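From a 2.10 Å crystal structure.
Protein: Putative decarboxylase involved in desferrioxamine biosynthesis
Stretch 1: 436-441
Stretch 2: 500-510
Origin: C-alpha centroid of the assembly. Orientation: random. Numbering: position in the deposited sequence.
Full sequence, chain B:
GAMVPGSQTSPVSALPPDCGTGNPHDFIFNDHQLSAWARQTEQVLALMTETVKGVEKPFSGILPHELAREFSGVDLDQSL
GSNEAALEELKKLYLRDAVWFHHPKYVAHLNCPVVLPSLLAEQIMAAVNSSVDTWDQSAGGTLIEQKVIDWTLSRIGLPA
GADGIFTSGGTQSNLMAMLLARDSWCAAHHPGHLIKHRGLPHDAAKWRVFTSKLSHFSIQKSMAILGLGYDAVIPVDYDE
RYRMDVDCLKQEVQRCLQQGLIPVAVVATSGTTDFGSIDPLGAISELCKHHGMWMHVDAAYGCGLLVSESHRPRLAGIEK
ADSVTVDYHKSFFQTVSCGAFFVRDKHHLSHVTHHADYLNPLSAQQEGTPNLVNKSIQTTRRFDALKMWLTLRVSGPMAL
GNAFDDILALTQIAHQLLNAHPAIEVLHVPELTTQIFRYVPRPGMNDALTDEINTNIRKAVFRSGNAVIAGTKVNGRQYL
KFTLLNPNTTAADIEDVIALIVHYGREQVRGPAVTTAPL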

# COMPACT_ATOMS: atom_id res chain seq x y z
N ILE B 436 -6.14 -15.90 -24.62
CA ILE B 436 -7.47 -15.41 -24.81
C ILE B 436 -8.16 -16.25 -25.90
O ILE B 436 -7.67 -16.38 -27.02
N PHE B 437 -9.31 -16.82 -25.54
CA PHE B 437 -10.02 -17.70 -26.42
C PHE B 437 -11.51 -17.64 -26.13
O PHE B 437 -11.92 -17.07 -25.12
N ARG B 438 -12.31 -18.22 -27.03
CA ARG B 438 -13.73 -18.41 -26.76
C ARG B 438 -14.32 -19.66 -27.37
O ARG B 438 -13.80 -20.23 -28.33
N TYR B 439 -15.44 -20.05 -26.80
CA TYR B 439 -16.20 -21.14 -27.29
C TYR B 439 -17.13 -20.65 -28.40
O TYR B 439 -18.00 -19.85 -28.18
N VAL B 440 -16.95 -21.21 -29.58
CA VAL B 440 -17.78 -20.90 -30.75
C VAL B 440 -18.43 -22.22 -31.13
O VAL B 440 -17.77 -23.09 -31.63
N PRO B 441 -19.74 -22.41 -30.83
CA PRO B 441 -20.37 -23.68 -31.19
C PRO B 441 -20.74 -23.75 -32.68
O PRO B 441 -20.66 -22.74 -33.38
N LEU B 500 -14.21 -28.92 -19.15
CA LEU B 500 -15.19 -28.17 -18.38
C LEU B 500 -15.77 -26.98 -19.16
O LEU B 500 -16.98 -26.80 -19.24
N ILE B 501 -14.90 -26.20 -19.76
CA ILE B 501 -15.33 -25.12 -20.62
C ILE B 501 -16.27 -25.62 -21.73
O ILE B 501 -17.35 -25.06 -21.90
N VAL B 502 -15.85 -26.67 -22.45
CA VAL B 502 -16.70 -27.22 -23.53
C VAL B 502 -17.92 -28.00 -23.01
O VAL B 502 -18.97 -27.96 -23.63
N HIS B 503 -17.83 -28.67 -21.85
CA HIS B 503 -19.02 -29.24 -21.22
C HIS B 503 -20.08 -28.15 -20.99
O HIS B 503 -21.17 -28.20 -21.54
N TYR B 504 -19.73 -27.10 -20.26
CA TYR B 504 -20.71 -26.03 -19.97
C TYR B 504 -21.18 -25.27 -21.23
O TYR B 504 -22.32 -24.82 -21.28
N GLY B 505 -20.32 -25.16 -22.23
CA GLY B 505 -20.66 -24.56 -23.49
C GLY B 505 -21.67 -25.42 -24.21
O GLY B 505 -22.77 -24.93 -24.57
N ARG B 506 -21.35 -26.70 -24.39
CA ARG B 506 -22.33 -27.60 -24.98
C ARG B 506 -23.64 -27.64 -24.16
O ARG B 506 -24.70 -27.75 -24.72
N GLU B 507 -23.56 -27.61 -22.84
CA GLU B 507 -24.73 -27.45 -21.99
C GLU B 507 -25.58 -26.19 -22.28
O GLU B 507 -26.80 -26.24 -22.23
N GLN B 508 -24.95 -25.07 -22.59
CA GLN B 508 -25.69 -23.89 -23.01
C GLN B 508 -26.42 -24.12 -24.36
O GLN B 508 -27.55 -23.67 -24.53
N VAL B 509 -25.78 -24.82 -25.29
CA VAL B 509 -26.35 -25.08 -26.64
C VAL B 509 -27.46 -26.10 -26.52
O VAL B 509 -28.49 -25.91 -27.09
N ARG B 510 -27.20 -27.16 -25.76
CA ARG B 510 -28.01 -28.36 -25.70
C ARG B 510 -28.93 -28.44 -24.50
O ARG B 510 -29.80 -29.28 -24.50

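The most unusual feature of this contact is a glycine packed against the face of a tyrosine ring. Gly 505 lies over one face of the Tyr 439 ring, with its CA 4.1 Å from the centroid of that ring, in a CH-pi contact. A CB on Gly 505 would point toward the strand. An ideal CB on Gly 505 would sit 2.7 Å from Tyr 439 CD2, which is a clash. The bare backbone lets the ring come close: Tyr 439 CE2 is 3.6 Å from Gly 505 C.

The strand, 436-439, and the helix run at 36° to each other, and their axes approach to 9.6 Å. Phe 437 and Tyr 439 point toward the helix. Arg 438, between them, points away, and its NE and NH2 are hydrogen-bonded elsewhere in the structure.

Tyr 439 has the largest area covered by the other stretch. Its chi1 is t, and its ring lies against Val 502, Gly 505, Arg 506 and Val 509. Tyr 439 CE1 meets Val 502 CG1 at 4.1 Å; Val 502 is an m rotamer. At the ring edge, Tyr 439 CE2 is 4.4 Å from CG2 of Val 509, a t rotamer. Tyr 439 OH reaches Arg 506 CG at 3.2 Å. The hydroxyl also lies near the plane of the Arg 506 guanidinium, at its edge, but the two form no hydrogen bond. Arg 506 is m at chi1 and then extended, with chi2 and chi3 both t.

Phe 437 is a buried p rotamer. Phe 437 CZ meets Ile 501 CD1 at 3.5 Å, and the methyl sits at the ring edge. Ile 501 is m, then t, and points toward the strand. At the other end of the contact, Pro 441 CB packs on Val 509 CG2 at 3.7 Å.

No hydrogen bond joins the two stretches. The packing is mainly apolar and buries 318 Å², both sides summed.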

# COMPACT_ATOMS: atom_id res chain seq x y z
CB ILE B 436 -7.48 -13.90 -25.20
CG1 ILE B 436 -6.86 -13.03 -24.09
CG2 ILE B 436 -8.90 -13.41 -25.45
CD1 ILE B 436 -7.45 -13.25 -22.71
CB PHE B 437 -9.49 -19.13 -26.23
CG PHE B 437 -9.73 -19.71 -24.86
CD1 PHE B 437 -8.85 -19.44 -23.81
CD2 PHE B 437 -10.80 -20.58 -24.64
CE1 PHE B 437 -9.06 -20.00 -22.56
CE2 PHE B 437 -11.02 -21.13 -23.39
CZ PHE B 437 -10.16 -20.83 -22.34
CB ARG B 438 -14.57 -17.21 -27.13
CG ARG B 438 -14.62 -16.88 -28.60
CD ARG B 438 -15.61 -15.76 -28.92
NE ARG B 438 -15.71 -15.62 -30.35
CZ ARG B 438 -16.34 -14.66 -31.02
NH1 ARG B 438 -16.98 -13.69 -30.40
NH2 ARG B 438 -16.32 -14.71 -32.35
CB TYR B 439 -16.95 -21.79 -26.14
CG TYR B 439 -17.73 -23.01 -26.55
CD1 TYR B 439 -17.09 -24.20 -26.85
CD2 TYR B 439 -19.12 -22.95 -26.65
CE1 TYR B 439 -17.80 -25.31 -27.26
CE2 TYR B 439 -19.85 -24.05 -27.05
CZ TYR B 439 -19.17 -25.23 -27.34
OH TYR B 439 -19.90 -26.33 -27.72
CB VAL B 440 -16.90 -20.25 -31.85
CG1 VAL B 440 -17.73 -19.82 -33.07
CG2 VAL B 440 -16.23 -19.01 -31.31
CB PRO B 441 -21.62 -23.70 -30.33
CG PRO B 441 -21.97 -22.28 -30.14
CD PRO B 441 -20.68 -21.51 -30.14
CB LEU B 500 -14.51 -27.68 -17.10
CG LEU B 500 -15.37 -27.50 -15.87
CD1 LEU B 500 -16.08 -28.80 -15.54
CD2 LEU B 500 -14.47 -27.05 -14.73
CB ILE B 501 -14.13 -24.41 -21.21
CG1 ILE B 501 -13.43 -23.57 -20.11
CG2 ILE B 501 -14.48 -23.48 -22.34
CD1 ILE B 501 -12.03 -23.23 -20.52
CB VAL B 502 -15.91 -28.03 -24.61
CG1 VAL B 502 -14.77 -27.23 -25.22
CG2 VAL B 502 -15.37 -29.32 -24.05
CB HIS B 503 -18.69 -30.00 -19.92
CG HIS B 503 -19.90 -30.56 -19.23
ND1 HIS B 503 -20.21 -30.26 -17.92
CD2 HIS B 503 -20.90 -31.34 -19.68
CE1 HIS B 503 -21.34 -30.86 -17.59
NE2 HIS B 503 -21.79 -31.50 -18.65
CB TYR B 504 -20.19 -25.08 -18.89
CG TYR B 504 -20.07 -25.74 -17.56
CD1 TYR B 504 -21.16 -26.35 -16.95
CD2 TYR B 504 -18.86 -25.78 -16.89
CE1 TYR B 504 -21.06 -26.95 -15.72
CE2 TYR B 504 -18.75 -26.39 -15.66
CZ TYR B 504 -19.84 -26.97 -15.07
OH TYR B 504 -19.69 -27.59 -13.85
CB ARG B 506 -21.77 -28.99 -25.20
CG ARG B 506 -20.54 -29.00 -26.08
CD ARG B 506 -19.78 -30.29 -25.97
NE ARG B 506 -18.72 -30.31 -26.97
CZ ARG B 506 -17.76 -31.22 -27.04
NH1 ARG B 506 -17.74 -32.26 -26.21
NH2 ARG B 506 -16.84 -31.14 -27.98
CB GLU B 507 -24.31 -27.43 -20.54
CG GLU B 507 -25.40 -26.93 -19.60
CD GLU B 507 -25.22 -27.35 -18.16
OE1 GLU B 507 -24.45 -28.28 -17.88
OE2 GLU B 507 -25.88 -26.72 -17.31
CB GLN B 508 -24.75 -22.68 -23.11
CG GLN B 508 -24.05 -22.23 -21.81
CD GLN B 508 -24.99 -21.72 -20.73
OE1 GLN B 508 -25.90 -20.97 -21.00
NE2 GLN B 508 -24.77 -22.13 -19.51
CB VAL B 509 -25.29 -25.63 -27.64
CG1 VAL B 509 -25.90 -26.04 -29.00
CG2 VAL B 509 -24.17 -24.62 -27.83
CB ARG B 510 -27.14 -29.62 -25.63
CG ARG B 510 -26.10 -29.80 -26.70
CD ARG B 510 -25.28 -31.04 -26.37
NE ARG B 510 -24.08 -31.11 -27.16
CZ ARG B 510 -23.10 -32.00 -26.99
NH1 ARG B 510 -23.16 -32.97 -26.07
NH2 ARG B 510 -22.05 -31.95 -27.79